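TRAP dicarboxylate transporter, DctP subunit (Ochrobactrum anthropi, PDB 4P47) probably binds a solute in the periplasm as the DctP-type binding subunit of a TRAP transporter and passes it to the membrane components. Local coordinates at residues N213-I218 / L230-H235; E285-K288 / Q292-E295. All coordinates share one frame; numbering follows the deposited sequence.

Contact 1 of 2, residues N213-I218 / L230-H235; sequences NPNANI and LTLTRH
N215 and L232 have the nearest CA atoms across 213-218 and 230-235, 8.8 Å apart, so the loop entering helix 216-220 meets strand 229-245 through side chains alone. The strand is kinked here: L232 is the centre of an inverse gamma turn, accompanied by a weak bond from T233 N to T231 O. On the helical side I218 N donates to N215 O over 2.9 Å.

I218 and L230 supply the apolar part of the contact. CD1 of I218 reaches the end of the leucine, 3.9 Å from L230 CD1 and nearly as near to CD2, so it rests against both branches. L230 sends CG anti to its own N (chi1 168°), a turn that brings both methyls to I218. Cutting L230 back to an alanine here would probably deprive I218 CD1 of the two methyls it rests on and open a gap beside N215 OD1. The N215 amide crosses both leucines at about a right angle, its OD1 4.0 Å from L232 CD2. Its polar needs are met outside the two segments, where N153 donates to OD1 and ND2 donates to D279, which should fix the amide's rotation in this buried spot.

The result is a buried, mainly apolar joint between the turn into helix 216-220 and the sheet of this family 7 solute-binding protein. Around it, helix 254-288 packs L283 and I286 against L230, while strand 141-156 brings T155 to I218, and strand 292-295 lays V293 on L232.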
loop_
_atom_site.group_PDB
_atom_site.type_symbol
_atom_site.label_atom_id
_atom_site.label_comp_id
_atom_site.label_asym_id
_atom_site.label_seq_id
_atom_site.Cartn_x
_atom_site.Cartn_y
_atom_site.Cartn_z
ATOM N N ASN A 213 -4.974 7.848 6.352
ATOM C CA ASN A 213 -5.197 7.392 4.981
ATOM C C ASN A 213 -4.106 7.989 4.100
ATOM O O ASN A 213 -3.390 8.900 4.520
ATOM C CB ASN A 213 -6.583 7.821 4.426
ATOM C CG ASN A 213 -7.656 6.758 4.595
ATOM O OD1 ASN A 213 -7.469 5.597 4.232
ATOM N ND2 ASN A 213 -8.799 7.159 5.130
ATOM N N PRO A 214 -4.016 7.516 2.854
ATOM C CA PRO A 214 -3.139 8.207 1.894
ATOM C C PRO A 214 -3.567 9.636 1.605
ATOM O O PRO A 214 -4.695 10.044 1.882
ATOM C CB PRO A 214 -3.230 7.341 0.634
ATOM C CG PRO A 214 -3.697 5.991 1.125
ATOM C CD PRO A 214 -4.644 6.329 2.251
ATOM N N ASN A 215 -2.643 10.423 1.074
ATOM C CA ASN A 215 -2.912 11.803 0.758
ATOM C C ASN A 215 -4.036 11.989 -0.261
ATOM O O ASN A 215 -4.790 12.957 -0.164
ATOM C CB ASN A 215 -1.650 12.468 0.202
ATOM C CG ASN A 215 -0.555 12.615 1.229
ATOM O OD1 ASN A 215 -0.802 12.609 2.437
ATOM N ND2 ASN A 215 0.682 12.718 0.742
ATOM N N ALA A 216 -4.159 11.077 -1.231
ATOM C CA ALA A 216 -5.107 11.266 -2.318
ATOM C C ALA A 216 -6.503 11.415 -1.772
ATOM O O ALA A 216 -7.300 12.179 -2.317
ATOM C CB ALA A 216 -5.051 10.107 -3.294
ATOM N N ASN A 217 -6.804 10.708 -0.692
ATOM C CA ASN A 217 -8.136 10.739 -0.116
ATOM C C ASN A 217 -8.516 12.133 0.354
ATOM O O ASN A 217 -9.689 12.492 0.338
ATOM C CB ASN A 217 -8.218 9.777 1.068
ATOM C CG ASN A 217 -7.903 8.348 0.687
ATOM O OD1 ASN A 217 -6.803 8.031 0.238
ATOM N ND2 ASN A 217 -8.869 7.457 0.905
ATOM N N ILE A 218 -7.541 12.920 0.804
ATOM C CA ILE A 218 -7.826 14.259 1.293
ATOM C C ILE A 218 -8.469 15.094 0.189
ATOM O O ILE A 218 -9.421 15.844 0.428
ATOM C CB ILE A 218 -6.547 14.944 1.830
ATOM C CG1 ILE A 218 -6.002 14.154 3.017
ATOM C CG2 ILE A 218 -6.837 16.398 2.232
ATOM C CD1 ILE A 218 -4.591 14.507 3.437
ATOM N N LEU A 230 -2.463 18.318 8.461
ATOM C CA LEU A 230 -1.922 17.075 7.911
ATOM C C LEU A 230 -0.501 16.902 8.403
ATOM O O LEU A 230 0.291 17.852 8.335
ATOM C CB LEU A 230 -1.892 17.132 6.363
ATOM C CG LEU A 230 -1.096 16.045 5.631
ATOM C CD1 LEU A 230 -1.654 14.646 5.924
ATOM C CD2 LEU A 230 -1.068 16.243 4.127
ATOM N N THR A 231 -0.183 15.713 8.913
ATOM C CA THR A 231 1.194 15.339 9.170
ATOM C C THR A 231 1.552 14.181 8.291
ATOM O O THR A 231 0.796 13.203 8.178
ATOM C CB THR A 231 1.416 14.942 10.623
ATOM O OG1 THR A 231 1.155 16.097 11.424
ATOM C CG2 THR A 231 2.868 14.487 10.876
ATOM N N LEU A 232 2.716 14.288 7.653
ATOM C CA LEU A 232 3.250 13.201 6.853
ATOM C C LEU A 232 3.884 12.178 7.800
ATOM O O LEU A 232 5.102 12.017 7.861
ATOM C CB LEU A 232 4.238 13.740 5.824
ATOM C CG LEU A 232 3.673 14.803 4.869
ATOM C CD1 LEU A 232 4.696 15.149 3.775
ATOM C CD2 LEU A 232 2.343 14.371 4.245
ATOM N N THR A 233 3.047 11.514 8.578
ATOM C CA THR A 233 3.525 10.538 9.563
ATOM C C THR A 233 4.165 9.332 8.898
ATOM O O THR A 233 5.034 8.698 9.485
ATOM C CB THR A 233 2.358 10.030 10.410
ATOM O OG1 THR A 233 1.264 9.771 9.543
ATOM C CG2 THR A 233 1.930 11.038 11.461
ATOM N N ARG A 234 3.730 9.005 7.686
ATOM C CA ARG A 234 4.168 7.795 7.008
ATOM C C ARG A 234 4.144 6.598 7.974
ATOM O O ARG A 234 5.035 5.748 7.988
ATOM C CB ARG A 234 5.541 7.991 6.346
ATOM C CG ARG A 234 5.533 9.072 5.284
ATOM C CD ARG A 234 6.787 9.056 4.433
ATOM N NE ARG A 234 6.749 10.127 3.441
ATOM C CZ ARG A 234 7.249 11.340 3.623
ATOM N NH1 ARG A 234 7.855 11.663 4.753
ATOM N NH2 ARG A 234 7.151 12.242 2.658
ATOM N N HIS A 235 3.096 6.514 8.775
ATOM C CA HIS A 235 3.050 5.521 9.836
ATOM C C HIS A 235 2.930 4.112 9.289
ATOM O O HIS A 235 3.303 3.170 9.980
ATOM C CB HIS A 235 1.948 5.817 10.868
ATOM C CG HIS A 235 0.588 5.975 10.272
ATOM N ND1 HIS A 235 0.108 7.200 9.878
ATOM C CD2 HIS A 235 -0.380 5.073 9.986
ATOM C CE1 HIS A 235 -1.103 7.049 9.373
ATOM N NE2 HIS A 235 -1.427 5.773 9.424
#

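Contact 2 of 2, residues E285-K288 / Q292-E295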
loop_
_atom_site.group_PDB
_atom_site.type_symbol
_atom_site.label_atom_id
_atom_site.label_comp_id
_atom_site.label_asym_id
_atom_site.label_seq_id
_atom_site.Cartn_x
_atom_site.Cartn_y
_atom_site.Cartn_z
ATOM N N GLU A 285 -1.764 20.668 -4.111
ATOM C CA GLU A 285 -3.166 21.025 -3.994
ATOM C C GLU A 285 -3.588 21.135 -2.543
ATOM O O GLU A 285 -4.260 22.082 -2.153
ATOM C CB GLU A 285 -4.020 20.025 -4.761
ATOM C CG GLU A 285 -3.761 20.144 -6.258
ATOM C CD GLU A 285 -4.311 19.002 -7.062
ATOM O OE1 GLU A 285 -4.813 18.021 -6.477
ATOM O OE2 GLU A 285 -4.244 19.096 -8.311
ATOM N N ILE A 286 -3.178 20.181 -1.724
ATOM C CA ILE A 286 -3.504 20.201 -0.303
ATOM C C ILE A 286 -3.010 21.501 0.358
ATOM O O ILE A 286 -3.735 22.156 1.117
ATOM C CB ILE A 286 -2.920 18.958 0.386
ATOM C CG1 ILE A 286 -3.712 17.725 -0.077
ATOM C CG2 ILE A 286 -2.960 19.092 1.889
ATOM C CD1 ILE A 286 -3.056 16.379 0.271
ATOM N N LYS A 287 -1.780 21.883 0.070
ATOM C CA LYS A 287 -1.243 23.092 0.661
ATOM C C LYS A 287 -2.044 24.318 0.219
ATOM O O LYS A 287 -2.304 25.214 1.024
ATOM C CB LYS A 287 0.233 23.227 0.326
ATOM C CG LYS A 287 1.076 22.178 1.065
ATOM C CD LYS A 287 2.504 22.131 0.603
ATOM C CE LYS A 287 3.251 21.033 1.329
ATOM N NZ LYS A 287 4.639 20.881 0.832
ATOM N N LYS A 288 -2.493 24.353 -1.032
ATOM C CA LYS A 288 -3.237 25.507 -1.536
ATOM C C LYS A 288 -4.641 25.596 -0.956
ATOM O O LYS A 288 -5.272 26.654 -1.019
ATOM C CB LYS A 288 -3.246 25.480 -3.065
ATOM C CG LYS A 288 -1.835 25.784 -3.598
ATOM C CD LYS A 288 -1.727 26.001 -5.115
ATOM C CE LYS A 288 -1.770 27.489 -5.527
ATOM N NZ LYS A 288 -0.726 28.384 -4.918
ATOM N N GLN A 292 -2.413 22.998 6.947
ATOM C CA GLN A 292 -1.038 23.123 7.399
ATOM C C GLN A 292 -0.414 21.736 7.370
ATOM O O GLN A 292 -0.928 20.819 7.997
ATOM C CB GLN A 292 -1.010 23.677 8.830
ATOM C CG GLN A 292 0.408 23.757 9.448
ATOM C CD GLN A 292 0.445 24.257 10.903
ATOM O OE1 GLN A 292 -0.482 24.899 11.384
ATOM N NE2 GLN A 292 1.536 23.955 11.599
ATOM N N VAL A 293 0.706 21.600 6.676
ATOM C CA VAL A 293 1.376 20.312 6.515
ATOM C C VAL A 293 2.661 20.268 7.349
ATOM O O VAL A 293 3.561 21.115 7.230
ATOM C CB VAL A 293 1.684 20.035 5.031
ATOM C CG1 VAL A 293 2.303 18.656 4.847
ATOM C CG2 VAL A 293 0.433 20.162 4.196
ATOM N N THR A 294 2.729 19.266 8.204
ATOM C CA THR A 294 3.867 19.061 9.065
ATOM C C THR A 294 4.635 17.831 8.616
ATOM O O THR A 294 4.050 16.797 8.338
ATOM C CB THR A 294 3.406 18.898 10.528
ATOM O OG1 THR A 294 2.711 20.085 10.944
ATOM C CG2 THR A 294 4.602 18.673 11.449
ATOM N N GLU A 295 5.956 17.963 8.515
ATOM C CA GLU A 295 6.837 16.835 8.233
ATOM C C GLU A 295 7.565 16.450 9.503
ATOM O O GLU A 295 7.821 17.286 10.363
ATOM C CB GLU A 295 7.865 17.213 7.171
ATOM C CG GLU A 295 7.259 17.523 5.822
ATOM C CD GLU A 295 8.307 17.826 4.774
ATOM O OE1 GLU A 295 9.379 18.358 5.142
ATOM O OE2 GLU A 295 8.061 17.532 3.585
HETATM O O HOH W 1 5.577 18.958 2.686
#
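V293 and K287 make the closest contact between the end of helix 254-288 and strand 292-295, K287 CG lying 3.8 Å from V293 CG2. The two side chains cross at about a right angle, and the lysine passes over the valine with its aliphatic part: CE returns to within 4.1 Å of both CB and CG2 of V293. With chi1 at -70°, K287 has CG anti to the carbonyl carbon, and an extended chain beyond it carries the ammonium past the valine toward E295. On the inner side I286 adds a looser apolar contact, its CG2 4.2 Å from V293 CG2, so the same valine methyl serves both helix residues.

The charged ends are joined through water rather than directly. K287 NZ donates to the water over 2.8 Å, and the water in turn donates to E295 OE2 at 3.0 Å; K287 NZ and E295 OE2 themselves stay 5.5 Å apart, near enough for a modest attraction that probably steadies the exposed lysine.

Farther out, I286 is buried against L230, I218 and I219, and its carbonyl O accepts a hydrogen bond from T289 OG1 just beyond the helix. Backbone bonds of Q292 and T294 with L230, and of T294 with L232, hold in place the strand that presents V293. The contact closes the second half of a beta-alpha-beta crossover, helix 254-288 returning the chain to strand 292-295, parallel to and beside strand 229-245.

In the fold
From the N terminus, contact 1 comes first, bringing helix 216-220 and the loop leading to it against strand 229-245 after an 11-residue connection. The chain then runs on through that strand and long helix 254-288 before contact 2 closes the three-residue turn into strand 292-295. The two are therefore in series and neither nests in nor crosses the other, yet in space their centres lie about 10 Å apart. Strands 229-245 and 292-295 are neighbours in the sheet: L230 O and T294 N are 2.8 Å apart, a probable hydrogen bond. On the helical side, I286 CD1 packs on N215 O. Both contacts thus fasten helices 216-220 and 254-288 to the neighbouring parallel strands 229-245 and 292-295.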